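Local coordinates for protein L-talarate/galactarate dehydratase (Salmonella typhimurium, PDB 2PP0) that dehydrates both L-talarate and galactarate to 5-keto-4-deoxy-D-glucarate and interconverts the two acid sugars by epimerization, using one magnesium ion per subunit, at residues B[87-92]-B[129-134]; B[242-247]-B[269-274]. All blocks are in the same frame, centred on the assembly; numbering follows the deposited sequence.

Contact 1 (B[87-92]-B[129-134]); sequences QGIYAH and VQAISP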
loop_
_atom_site.group_PDB
_atom_site.type_symbol
_atom_site.label_atom_id
_atom_site.label_comp_id
_atom_site.label_asym_id
_atom_site.label_seq_id
_atom_site.Cartn_x
_atom_site.Cartn_y
_atom_site.Cartn_z
ATOM N N GLN B 87 5.297 -30.400 0.364
ATOM C CA GLN B 87 6.179 -30.926 -0.677
ATOM C C GLN B 87 5.967 -30.168 -1.981
ATOM O O GLN B 87 6.907 -29.953 -2.748
ATOM C CB GLN B 87 5.908 -32.424 -0.916
ATOM C CG GLN B 87 6.215 -33.344 0.261
ATOM C CD GLN B 87 7.696 -33.418 0.596
ATOM O OE1 GLN B 87 8.551 -33.063 -0.218
ATOM N NE2 GLN B 87 8.005 -33.896 1.796
ATOM N N GLY B 88 4.726 -29.763 -2.234
ATOM C CA GLY B 88 4.423 -29.043 -3.459
ATOM C C GLY B 88 4.879 -27.596 -3.408
ATOM O O GLY B 88 5.385 -27.057 -4.391
ATOM N N ILE B 89 4.683 -26.955 -2.264
ATOM C CA ILE B 89 5.109 -25.569 -2.099
ATOM C C ILE B 89 6.623 -25.495 -2.335
ATOM O O ILE B 89 7.098 -24.683 -3.134
ATOM C CB ILE B 89 4.779 -25.060 -0.685
ATOM C CG1 ILE B 89 3.264 -25.003 -0.499
ATOM C CG2 ILE B 89 5.379 -23.664 -0.472
ATOM C CD1 ILE B 89 2.838 -24.683 0.910
ATOM N N TYR B 90 7.377 -26.353 -1.650
ATOM C CA TYR B 90 8.834 -26.374 -1.810
ATOM C C TYR B 90 9.250 -26.704 -3.243
ATOM O O TYR B 90 10.139 -26.062 -3.806
ATOM C CB TYR B 90 9.464 -27.401 -0.873
ATOM C CG TYR B 90 10.948 -27.599 -1.113
ATOM C CD1 TYR B 90 11.886 -26.688 -0.619
ATOM C CD2 TYR B 90 11.414 -28.688 -1.850
ATOM C CE1 TYR B 90 13.250 -26.861 -0.851
ATOM C CE2 TYR B 90 12.782 -28.870 -2.090
ATOM C CZ TYR B 90 13.691 -27.953 -1.586
ATOM O OH TYR B 90 15.041 -28.130 -1.809
ATOM N N ALA B 91 8.611 -27.713 -3.833
ATOM C CA ALA B 91 8.947 -28.116 -5.198
ATOM C C ALA B 91 8.775 -26.984 -6.206
ATOM O O ALA B 91 9.619 -26.794 -7.086
ATOM C CB ALA B 91 8.098 -29.335 -5.616
ATOM N N HIS B 92 7.688 -26.228 -6.091
ATOM C CA HIS B 92 7.457 -25.126 -7.024
ATOM C C HIS B 92 8.424 -23.968 -6.755
ATOM O O HIS B 92 8.948 -23.364 -7.683
ATOM C CB HIS B 92 6.017 -24.620 -6.918
ATOM C CG HIS B 92 5.651 -23.641 -7.991
ATOM N ND1 HIS B 92 5.657 -23.969 -9.328
ATOM C CD2 HIS B 92 5.305 -22.332 -7.928
ATOM C CE1 HIS B 92 5.333 -22.907 -10.044
ATOM N NE2 HIS B 92 5.114 -21.900 -9.218
ATOM N N VAL B 129 1.121 -19.630 -5.201
ATOM C CA VAL B 129 1.438 -18.329 -4.602
ATOM C C VAL B 129 2.008 -18.547 -3.205
ATOM O O VAL B 129 2.716 -17.692 -2.663
ATOM C CB VAL B 129 0.210 -17.362 -4.548
ATOM C CG1 VAL B 129 -0.336 -17.150 -5.951
ATOM C CG2 VAL B 129 -0.866 -17.883 -3.618
ATOM N N GLN B 130 1.719 -19.708 -2.631
ATOM C CA GLN B 130 2.244 -20.030 -1.315
ATOM C C GLN B 130 3.722 -20.410 -1.441
ATOM O O GLN B 130 4.443 -20.475 -0.447
ATOM C CB GLN B 130 1.441 -21.164 -0.679
ATOM C CG GLN B 130 0.103 -20.710 -0.116
ATOM C CD GLN B 130 -0.679 -21.854 0.494
ATOM O OE1 GLN B 130 -0.106 -22.874 0.875
ATOM N NE2 GLN B 130 -1.996 -21.683 0.605
ATOM N N ALA B 131 4.157 -20.656 -2.676
ATOM C CA ALA B 131 5.548 -20.988 -2.961
ATOM C C ALA B 131 6.294 -19.665 -3.173
ATOM O O ALA B 131 7.515 -19.599 -3.031
ATOM C CB ALA B 131 5.647 -21.846 -4.211
ATOM N N ILE B 132 5.546 -18.623 -3.529
ATOM C CA ILE B 132 6.124 -17.290 -3.719
ATOM C C ILE B 132 6.222 -16.620 -2.341
ATOM O O ILE B 132 7.146 -15.850 -2.075
ATOM C CB ILE B 132 5.238 -16.423 -4.672
ATOM C CG1 ILE B 132 5.261 -17.015 -6.084
ATOM C CG2 ILE B 132 5.740 -14.977 -4.712
ATOM C CD1 ILE B 132 4.412 -16.254 -7.091
ATOM N N SER B 133 5.275 -16.941 -1.463
ATOM C CA SER B 133 5.223 -16.386 -0.107
ATOM C C SER B 133 6.562 -16.251 0.634
ATOM O O SER B 133 6.894 -15.168 1.130
ATOM C CB SER B 133 4.263 -17.201 0.761
ATOM O OG SER B 133 2.917 -16.915 0.436
ATOM N N PRO B 134 7.338 -17.345 0.736
ATOM C CA PRO B 134 8.630 -17.261 1.439
ATOM C C PRO B 134 9.526 -16.188 0.827
ATOM O O PRO B 134 10.183 -15.419 1.533
ATOM C CB PRO B 134 9.228 -18.657 1.247
ATOM C CG PRO B 134 8.011 -19.540 1.042
ATOM C CD PRO B 134 7.128 -18.693 0.172
#

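Contact 2 (B[242-247]-B[269-274]); sequences KMEQFN and ALDTPI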
loop_
_atom_site.group_PDB
_atom_site.type_symbol
_atom_site.label_atom_id
_atom_site.label_comp_id
_atom_site.label_asym_id
_atom_site.label_seq_id
_atom_site.Cartn_x
_atom_site.Cartn_y
_atom_site.Cartn_z
ATOM N N LYS B 242 -27.449 -19.236 21.230
ATOM C CA LYS B 242 -27.114 -19.774 22.540
ATOM C C LYS B 242 -25.816 -19.210 23.115
ATOM O O LYS B 242 -25.647 -19.147 24.333
ATOM C CB LYS B 242 -27.011 -21.299 22.449
ATOM C CG LYS B 242 -26.846 -22.008 23.784
ATOM C CD LYS B 242 -28.128 -21.948 24.600
ATOM C CE LYS B 242 -27.947 -22.594 25.969
ATOM N NZ LYS B 242 -27.413 -23.981 25.862
ATOM N N MET B 243 -24.900 -18.799 22.242
ATOM C CA MET B 243 -23.619 -18.261 22.693
ATOM C C MET B 243 -23.603 -16.756 22.916
ATOM O O MET B 243 -22.621 -16.219 23.426
ATOM C CB MET B 243 -22.514 -18.631 21.697
ATOM C CG MET B 243 -22.159 -20.104 21.682
ATOM S SD MET B 243 -20.876 -20.500 20.490
ATOM C CE MET B 243 -20.453 -22.082 20.995
ATOM N N GLU B 244 -24.677 -16.068 22.539
ATOM C CA GLU B 244 -24.730 -14.613 22.705
ATOM C C GLU B 244 -24.565 -14.183 24.161
ATOM O O GLU B 244 -24.173 -13.051 24.444
ATOM C CB GLU B 244 -26.048 -14.057 22.145
ATOM C CG GLU B 244 -26.146 -14.129 20.624
ATOM C CD GLU B 244 -26.141 -12.759 19.960
ATOM O OE1 GLU B 244 -27.232 -12.182 19.775
ATOM O OE2 GLU B 244 -25.046 -12.257 19.631
ATOM N N GLN B 245 -24.851 -15.098 25.080
ATOM C CA GLN B 245 -24.752 -14.816 26.508
ATOM C C GLN B 245 -23.313 -14.762 27.022
ATOM O O GLN B 245 -23.042 -14.139 28.051
ATOM C CB GLN B 245 -25.536 -15.867 27.296
ATOM C CG GLN B 245 -25.027 -17.287 27.109
ATOM C CD GLN B 245 -25.965 -18.327 27.702
ATOM O OE1 GLN B 245 -26.251 -18.314 28.900
ATOM N NE2 GLN B 245 -26.449 -19.235 26.859
ATOM N N PHE B 246 -22.394 -15.410 26.311
ATOM C CA PHE B 246 -20.994 -15.432 26.723
ATOM C C PHE B 246 -20.224 -14.160 26.345
ATOM O O PHE B 246 -19.059 -14.002 26.718
ATOM C CB PHE B 246 -20.300 -16.664 26.134
ATOM C CG PHE B 246 -20.915 -17.973 26.566
ATOM C CD1 PHE B 246 -20.862 -18.379 27.897
ATOM C CD2 PHE B 246 -21.550 -18.799 25.639
ATOM C CE1 PHE B 246 -21.434 -19.588 28.301
ATOM C CE2 PHE B 246 -22.125 -20.009 26.029
ATOM C CZ PHE B 246 -22.068 -20.407 27.363
ATOM N N ASN B 247 -20.875 -13.259 25.614
ATOM C CA ASN B 247 -20.256 -12.000 25.192
ATOM C C ASN B 247 -18.908 -12.204 24.501
ATOM O O ASN B 247 -17.968 -11.437 24.708
ATOM C CB ASN B 247 -20.079 -11.075 26.399
ATOM C CG ASN B 247 -21.404 -10.607 26.980
ATOM O OD1 ASN B 247 -21.462 -10.123 28.113
ATOM N ND2 ASN B 247 -22.475 -10.738 26.201
ATOM N N ALA B 269 -27.449 -11.463 11.396
ATOM C CA ALA B 269 -28.413 -11.937 12.386
ATOM C C ALA B 269 -27.928 -11.876 13.830
ATOM O O ALA B 269 -28.729 -11.730 14.755
ATOM C CB ALA B 269 -28.835 -13.367 12.052
ATOM N N LEU B 270 -26.623 -11.986 14.030
ATOM C CA LEU B 270 -26.089 -11.963 15.383
ATOM C C LEU B 270 -25.389 -10.658 15.735
ATOM O O LEU B 270 -24.886 -9.945 14.860
ATOM C CB LEU B 270 -25.120 -13.135 15.576
ATOM C CG LEU B 270 -25.699 -14.539 15.384
ATOM C CD1 LEU B 270 -24.568 -15.550 15.291
ATOM C CD2 LEU B 270 -26.633 -14.876 16.538
ATOM N N ASP B 271 -25.380 -10.348 17.028
ATOM C CA ASP B 271 -24.719 -9.154 17.538
ATOM C C ASP B 271 -23.254 -9.514 17.733
ATOM O O ASP B 271 -22.368 -8.676 17.561
ATOM C CB ASP B 271 -25.340 -8.724 18.869
ATOM C CG ASP B 271 -26.587 -7.875 18.683
ATOM O OD1 ASP B 271 -26.990 -7.657 17.521
ATOM O OD2 ASP B 271 -27.161 -7.421 19.697
ATOM N N THR B 272 -23.007 -10.772 18.095
ATOM C CA THR B 272 -21.646 -11.252 18.284
ATOM C C THR B 272 -20.940 -11.193 16.939
ATOM O O THR B 272 -21.513 -11.557 15.912
ATOM C CB THR B 272 -21.613 -12.715 18.760
ATOM O OG1 THR B 272 -22.293 -12.829 20.013
ATOM C CG2 THR B 272 -20.172 -13.187 18.921
ATOM N N PRO B 273 -19.691 -10.715 16.924
ATOM C CA PRO B 273 -18.946 -10.631 15.667
ATOM C C PRO B 273 -18.669 -12.008 15.071
ATOM O O PRO B 273 -18.513 -12.991 15.797
ATOM C CB PRO B 273 -17.661 -9.916 16.080
ATOM C CG PRO B 273 -18.129 -9.020 17.198
ATOM C CD PRO B 273 -19.011 -9.957 17.990
ATOM N N ILE B 274 -18.623 -12.071 13.744
ATOM C CA ILE B 274 -18.331 -13.321 13.039
ATOM C C ILE B 274 -16.952 -13.137 12.421
ATOM O O ILE B 274 -16.650 -12.069 11.895
ATOM C CB ILE B 274 -19.362 -13.595 11.911
ATOM C CG1 ILE B 274 -20.744 -13.845 12.520
ATOM C CG2 ILE B 274 -18.924 -14.804 11.071
ATOM C CD1 ILE B 274 -20.786 -15.025 13.474
HETATM O O HOH W 1 -21.299 -14.010 22.298
#

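Contact 1 (B[87-92]-B[129-134])
Ile89 leans on the turn formed by Gln130 and Ala131, using its two branches separately. Its CG2 methyl, anti to the backbone N of Ile89 (chi1 of the CG1 branch -66°), rests 3.3 Å from Gln130 O and also packs against Ala131 CA. The longer branch runs to the Gln130 side chain, where Ile89 CD1 lies 3.5 Å from OE1 of Gln130. In return the Ala131 methyl points into helix 86-96: its CB is 3.4 Å from Ile89 O, and one turn further on it meets the edge of the His92 imidazole, close to the ring plane, with Ala131 CB 3.8 Å from His92 CD2. Small size at Ala131 goes with the close approach of the helices, whose local axes come within 8.2 Å and cross at -67°.

Further out, Gln130 O accepts a hydrogen bond from Ser79 OG on strand 74-81, a strand that Ile89 also touches. The extended Gln130 chain delivers NE2 to Arg304 O, and Ser133 OG bonds to Pro303 O. The segments thus join two helices of the alpha+beta capping domain of the enolase superfamily, with Gln130 and Ser133 linking it to the barrel domain, the Gln130 side chain about 7 Å from that of Asp301.

Contact 2 (B[242-247]-B[269-274])
Glu244 OE2 is gripped by three donors from Asp271 and Thr272. Thr272 OG1 gives it the shortest bond, 2.8 Å, using the anti lone pair of OE2, the one turned away from OE1. The backbone N of Thr272 reaches the same oxygen, Glu244 OE2, at 3.0 Å and approaches nearly along the C-O bond of the carboxylate; its N-H...O angle is 146°. A third, weak bond comes from Asp271 N, 3.2 Å from Glu244 OE2 and clearly bent.

The glutamate reaches across because its chain is bent at chi2 (-113°), and its aliphatic part lies obliquely against Leu270, with CD2 of Leu270 4.2 Å from Glu244 CG. Two backbone N-H groups and a hydroxyl converging on OE2 would be expected to favour the ionised carboxylate. The Asp271 carboxylate would probably work the other way, if weakly: its OD2 is 4.8 Å from Glu244 OE1, not in contact, and the two carboxylate planes are 69° apart.

In the modified TIM barrel of the enolase superfamily, the glutamate ties the chain following helix 233-243 to the loop that leads from helix 260-269 into strand 274-276. Thr272 also packs on Ile251 of the neighbouring strand 251-252, whose next residue, Glu252, is a magnesium ligand.

A water provides a second bridge, donating to Met243 O and to Thr272 OG1. Within 242-247, Gln245 NE2 folds back to Lys242 O at 2.7 Å, in the carbonyl plane and almost straight, while Gln245 CG sits over one face of the Phe246 ring.

Overall arrangement
Contact 1 comes first along the chain and closes before contact 2 opens; they lie on opposite sides of the chain's centre, their own centres 38 Å apart and their nearest atoms about 21 Å apart. They share no helix, strand or sheet. Contact 1 pairs helices 86-96 and 127-146 in the N-terminal capping domain, whereas contact 2 ties the residues following helix 233-243 to the loop leading into strand 274-276 of the barrel. That division matches the enolase superfamily design, in which the barrel domain carries the magnesium ligands Asp226, Glu252 and Glu278, while the capping domain contributes substrate-binding residues such as Lys82 and Arg83.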